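Local coordinates for protein rRNA adenine N-6-methyltransferase (Saccharopolyspora erythraea, PDB 6NVM) that dimethylates the N6 of a specific adenine in 23S rRNA, using S-adenosylmethionine, and so lowers ribosome affinity for macrolide, lincosamide and streptogramin B antibiotics, at residues 194-199 with 212-217; 247-252 with 269-274. One frame throughout, in Å; residues are numbered along the deposited sequence.

Contact 1: residues 194-199 with 212-217; sequences WEFVEK and DSAIMR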
loop_
_atom_site.group_PDB
_atom_site.type_symbol
_atom_site.label_atom_id
_atom_site.label_comp_id
_atom_site.label_asym_id
_atom_site.label_seq_id
_atom_site.Cartn_x
_atom_site.Cartn_y
_atom_site.Cartn_z
ATOM N N TRP A 194 -6.128 0.162 -2.835
ATOM C CA TRP A 194 -5.667 0.176 -1.450
ATOM C C TRP A 194 -6.781 -0.425 -0.606
ATOM O O TRP A 194 -7.904 0.088 -0.606
ATOM C CB TRP A 194 -5.350 1.596 -0.964
ATOM C CG TRP A 194 -4.268 2.338 -1.721
ATOM C CD1 TRP A 194 -4.290 2.712 -3.034
ATOM C CD2 TRP A 194 -3.033 2.832 -1.187
ATOM N NE1 TRP A 194 -3.135 3.392 -3.355
ATOM C CE2 TRP A 194 -2.349 3.479 -2.237
ATOM C CE3 TRP A 194 -2.435 2.782 0.078
ATOM C CZ2 TRP A 194 -1.099 4.069 -2.061
ATOM C CZ3 TRP A 194 -1.190 3.360 0.249
ATOM C CH2 TRP A 194 -0.536 3.997 -0.815
ATOM N N GLU A 195 -6.471 -1.493 0.125
ATOM C CA GLU A 195 -7.497 -2.265 0.812
ATOM C C GLU A 195 -7.115 -2.472 2.271
ATOM O O GLU A 195 -5.980 -2.853 2.575
ATOM C CB GLU A 195 -7.711 -3.611 0.103
ATOM C CG GLU A 195 -8.193 -3.460 -1.344
ATOM C CD GLU A 195 -8.233 -4.774 -2.115
ATOM O OE1 GLU A 195 -7.750 -5.800 -1.591
ATOM O OE2 GLU A 195 -8.748 -4.775 -3.255
ATOM N N PHE A 196 -8.063 -2.202 3.170
ATOM C CA PHE A 196 -7.903 -2.485 4.591
ATOM C C PHE A 196 -8.395 -3.905 4.845
ATOM O O PHE A 196 -9.553 -4.226 4.549
ATOM C CB PHE A 196 -8.689 -1.481 5.432
ATOM C CG PHE A 196 -8.529 -1.668 6.915
ATOM C CD1 PHE A 196 -7.531 -1.005 7.603
ATOM C CD2 PHE A 196 -9.380 -2.503 7.620
ATOM C CE1 PHE A 196 -7.381 -1.169 8.962
ATOM C CE2 PHE A 196 -9.232 -2.673 8.981
ATOM C CZ PHE A 196 -8.233 -2.005 9.652
ATOM N N VAL A 197 -7.524 -4.761 5.380
ATOM C CA VAL A 197 -7.896 -6.159 5.571
ATOM C C VAL A 197 -8.461 -6.360 6.974
ATOM O O VAL A 197 -9.617 -6.770 7.130
ATOM C CB VAL A 197 -6.705 -7.094 5.297
ATOM C CG1 VAL A 197 -7.063 -8.535 5.626
ATOM C CG2 VAL A 197 -6.279 -6.979 3.838
ATOM N N GLU A 198 -7.668 -6.083 8.006
ATOM C CA GLU A 198 -8.184 -6.253 9.361
ATOM C C GLU A 198 -7.253 -5.586 10.366
ATOM O O GLU A 198 -6.054 -5.424 10.126
ATOM C CB GLU A 198 -8.354 -7.737 9.717
ATOM C CG GLU A 198 -7.035 -8.485 9.893
ATOM C CD GLU A 198 -7.231 -9.950 10.263
ATOM O OE1 GLU A 198 -8.264 -10.531 9.868
ATOM O OE2 GLU A 198 -6.354 -10.514 10.956
ATOM N N LYS A 199 -7.829 -5.226 11.508
ATOM C CA LYS A 199 -7.047 -4.794 12.656
ATOM C C LYS A 199 -6.332 -5.984 13.288
ATOM O O LYS A 199 -6.823 -7.114 13.265
ATOM C CB LYS A 199 -7.959 -4.125 13.689
ATOM C CG LYS A 199 -7.271 -3.703 14.982
ATOM C CD LYS A 199 -8.285 -3.184 15.997
ATOM C CE LYS A 199 -7.620 -2.809 17.312
ATOM N NZ LYS A 199 -8.613 -2.445 18.359
ATOM N N ASP A 212 -2.208 -0.665 18.368
ATOM C CA ASP A 212 -2.607 -1.811 17.575
ATOM C C ASP A 212 -2.081 -1.685 16.150
ATOM O O ASP A 212 -1.657 -0.616 15.704
ATOM C CB ASP A 212 -4.126 -1.941 17.563
ATOM C CG ASP A 212 -4.696 -2.158 18.947
ATOM O OD1 ASP A 212 -4.137 -2.988 19.696
ATOM O OD2 ASP A 212 -5.692 -1.489 19.287
ATOM N N SER A 213 -2.112 -2.801 15.436
ATOM C CA SER A 213 -1.625 -2.865 14.068
ATOM C C SER A 213 -2.782 -3.225 13.137
ATOM O O SER A 213 -3.940 -3.322 13.552
ATOM C CB SER A 213 -0.479 -3.874 13.958
ATOM O OG SER A 213 0.640 -3.474 14.730
ATOM N N ALA A 214 -2.450 -3.441 11.869
ATOM C CA ALA A 214 -3.452 -3.793 10.877
ATOM C C ALA A 214 -2.749 -4.457 9.706
ATOM O O ALA A 214 -1.551 -4.258 9.486
ATOM C CB ALA A 214 -4.237 -2.561 10.412
ATOM N N ILE A 215 -3.504 -5.263 8.970
ATOM C CA ILE A 215 -3.072 -5.771 7.676
ATOM C C ILE A 215 -3.711 -4.903 6.608
ATOM O O ILE A 215 -4.934 -4.711 6.603
ATOM C CB ILE A 215 -3.461 -7.246 7.481
ATOM C CG1 ILE A 215 -2.874 -8.108 8.599
ATOM C CG2 ILE A 215 -2.974 -7.737 6.120
ATOM C CD1 ILE A 215 -3.459 -9.498 8.657
ATOM N N MET A 216 -2.890 -4.376 5.709
ATOM C CA MET A 216 -3.366 -3.642 4.549
ATOM C C MET A 216 -2.696 -4.215 3.309
ATOM O O MET A 216 -1.617 -4.811 3.381
ATOM C CB MET A 216 -3.079 -2.134 4.668
ATOM C CG MET A 216 -1.605 -1.768 4.730
ATOM S SD MET A 216 -1.324 0.022 4.741
ATOM C CE MET A 216 -1.939 0.478 3.126
ATOM N N ARG A 217 -3.345 -4.026 2.164
ATOM C CA ARG A 217 -2.870 -4.588 0.910
ATOM C C ARG A 217 -2.984 -3.560 -0.204
ATOM O O ARG A 217 -3.987 -2.853 -0.307
ATOM C CB ARG A 217 -3.664 -5.851 0.545
ATOM C CG ARG A 217 -3.276 -6.493 -0.782
ATOM C CD ARG A 217 -3.997 -7.831 -0.968
ATOM N NE ARG A 217 -5.445 -7.678 -0.833
ATOM C CZ ARG A 217 -6.301 -8.686 -0.709
ATOM N NH1 ARG A 217 -5.867 -9.938 -0.701
ATOM N NH2 ARG A 217 -7.597 -8.440 -0.590
#

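Contact 2: residues 247-252 with 269-274; sequences GNIQAS and AGVGGG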
loop_
_atom_site.group_PDB
_atom_site.type_symbol
_atom_site.label_atom_id
_atom_site.label_comp_id
_atom_site.label_asym_id
_atom_site.label_seq_id
_atom_site.Cartn_x
_atom_site.Cartn_y
_atom_site.Cartn_z
ATOM N N GLY A 247 -9.317 28.444 -0.393
ATOM C CA GLY A 247 -10.148 28.174 0.763
ATOM C C GLY A 247 -10.926 26.877 0.669
ATOM O O GLY A 247 -11.003 26.122 1.644
ATOM N N ASN A 248 -11.507 26.604 -0.498
ATOM C CA ASN A 248 -12.339 25.427 -0.700
ATOM C C ASN A 248 -11.950 24.740 -2.003
ATOM O O ASN A 248 -11.235 25.297 -2.843
ATOM C CB ASN A 248 -13.828 25.801 -0.713
ATOM C CG ASN A 248 -14.114 27.013 -1.572
ATOM O OD1 ASN A 248 -14.274 26.904 -2.786
ATOM N ND2 ASN A 248 -14.175 28.185 -0.945
ATOM N N ILE A 249 -12.433 23.508 -2.169
ATOM C CA ILE A 249 -12.104 22.750 -3.370
ATOM C C ILE A 249 -12.577 23.491 -4.614
ATOM O O ILE A 249 -11.887 23.513 -5.638
ATOM C CB ILE A 249 -12.691 21.327 -3.294
ATOM C CG1 ILE A 249 -12.241 20.517 -4.511
ATOM C CG2 ILE A 249 -14.219 21.362 -3.216
ATOM C CD1 ILE A 249 -12.572 19.051 -4.427
ATOM N N GLN A 250 -13.748 24.124 -4.546
ATOM C CA GLN A 250 -14.228 24.876 -5.699
ATOM C C GLN A 250 -13.270 26.007 -6.052
ATOM O O GLN A 250 -12.950 26.216 -7.228
ATOM C CB GLN A 250 -15.627 25.425 -5.430
ATOM C CG GLN A 250 -16.215 26.194 -6.606
ATOM C CD GLN A 250 -17.728 26.282 -6.549
ATOM O OE1 GLN A 250 -18.313 26.388 -5.472
ATOM N NE2 GLN A 250 -18.372 26.222 -7.711
ATOM N N ALA A 251 -12.795 26.741 -5.043
ATOM C CA ALA A 251 -11.888 27.855 -5.299
ATOM C C ALA A 251 -10.578 27.366 -5.904
ATOM O O ALA A 251 -10.031 28.000 -6.814
ATOM C CB ALA A 251 -11.628 28.623 -4.005
ATOM N N SER A 252 -10.064 26.236 -5.414
ATOM C CA SER A 252 -8.845 25.669 -5.980
ATOM C C SER A 252 -9.039 25.321 -7.450
ATOM O O SER A 252 -8.214 25.675 -8.301
ATOM C CB SER A 252 -8.431 24.432 -5.184
ATOM O OG SER A 252 -8.360 24.725 -3.803
ATOM N N ALA A 269 -19.657 14.603 -9.808
ATOM C CA ALA A 269 -18.985 13.786 -8.812
ATOM C C ALA A 269 -19.778 13.647 -7.522
ATOM O O ALA A 269 -19.424 12.809 -6.687
ATOM C CB ALA A 269 -17.609 14.376 -8.498
ATOM N N GLY A 270 -20.840 14.428 -7.340
ATOM C CA GLY A 270 -21.551 14.412 -6.080
ATOM C C GLY A 270 -20.780 15.051 -4.948
ATOM O O GLY A 270 -20.922 14.630 -3.794
ATOM N N VAL A 271 -19.970 16.064 -5.248
ATOM C CA VAL A 271 -19.097 16.720 -4.281
ATOM C C VAL A 271 -19.561 18.158 -4.100
ATOM O O VAL A 271 -19.881 18.844 -5.075
ATOM C CB VAL A 271 -17.630 16.668 -4.753
ATOM C CG1 VAL A 271 -16.728 17.482 -3.849
ATOM C CG2 VAL A 271 -17.155 15.205 -4.824
ATOM N N GLY A 272 -19.609 18.607 -2.848
ATOM C CA GLY A 272 -19.934 19.993 -2.573
ATOM C C GLY A 272 -18.754 20.917 -2.819
ATOM O O GLY A 272 -17.595 20.551 -2.639
ATOM N N GLY A 273 -19.067 22.149 -3.223
ATOM C CA GLY A 273 -18.035 23.138 -3.476
ATOM C C GLY A 273 -17.194 23.469 -2.261
ATOM O O GLY A 273 -16.062 23.941 -2.411
ATOM N N GLY A 274 -17.714 23.227 -1.061
ATOM C CA GLY A 274 -16.970 23.501 0.154
ATOM C C GLY A 274 -16.472 22.248 0.841
ATOM O O GLY A 274 -16.102 22.286 2.017
#

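Contact 1: residues 194-199 with 212-217
Ile215 packs its side chain against Val197 and Glu198, which both face it across a classic beta bulge. From the root outward, Ile215 CB lies 3.9 Å from Val197 CB, and CG2 meets the same CB and, farther off, Val197 CG2. The other branch leaves with CG1 anti to the carbonyl carbon (chi1 -57°) and ends in CD1, 3.8 Å from Glu198 OE2 with Glu198 CG just beyond; the two chains run alongside each other in the same direction. Helix 56-65 covers this face through Thr58 and Ile62.

Ile215 O accepts from Val197 N at 2.9 Å and, weakly, from Glu198 N, while Ile215 N donates to Glu198 O at 2.8 Å. On the reverse face Phe196 CE1 touches Ala214 CB at 3.7 Å, beside helix 168-175. Lys199 NZ forms a salt bridge to Asp212 OD2 at 3.2 Å; Asp212 OD1 accepts from Arg202 N.

In the conformer described, Glu195 OE1 accepts from Arg217 NH2 at 2.8 Å, a salt bridge left doubtful by a second conformer of Glu195; Arg217 NH1 bonds to Thr65 O. Val197 and Glu198 thus share one carbonyl, Glu198 weakly, within the antiparallel edge pair 192-200/213-220.

Contact 2: residues 247-252 with 269-274
The carbonyl of Gly273 points into the first turn of the helix that starts at Ile249 and accepts the one hydrogen bond that joins the two segments. Gln250 N donates to Gly273 O at 3.2 Å (N-H...O angle 159°); the donor lies in the carbonyl plane, on a lone pair. Asn248 is the N-cap. Its CG sits between the backbone N and the carbonyl carbon (chi1 46°), and its OD1 takes Ala251 N at 2.7 Å, from above the amide plane. Asn248 OD1 and Gly273 O, both acceptors, approach to 3.5 Å without a bond.

Van der Waals contacts close round the same glycine oxygen: Ile249 CG2 comes within 3.3 Å of Gly273 O, and both Asn248 CB and Gln250 CB reach 3.4 Å from it. The Gln250 chain, extended beyond CG, runs past the glycine and brings OE1 to 3.8 Å from Gly273 CA.

Apolar contact is slight: Ile249 CD1 and Val271 CG1 stand 4.5 Å apart, next to Trp285 and Gln284 of helix 282-292. Before Val271, Gly270, with positive phi and two bonds back into the last turn, closes helix 259-269 in a Schellman motif.

Two oxygens, one from a side chain and one from the loop backbone, therefore satisfy N-H groups of the first helical turn. The positive end of the helix dipole should suit their partial negative charge and probably eases the nearness of the two acceptors.

Overall arrangement
Contact 1 comes first along the chain and contact 2 opens only after it has closed; their centres are 30 Å apart and their nearest atoms about 18 Å, so the two do not touch. Contact 1 pairs strands 192-200 and 213-220 at one edge of the seven-stranded sheet, order 3-2-1-4-5-7-6, of the class I methyltransferase domain. Contact 2 belongs to the all-helical region that follows, where it joins the start of helix 249-254 to the loop between helices 259-269 and 282-292. Helix 228-243 lies between them in sequence. The pair thus samples the cofactor-binding fold and the smaller helical part, which in Erm relatives forms a separate C-terminal domain.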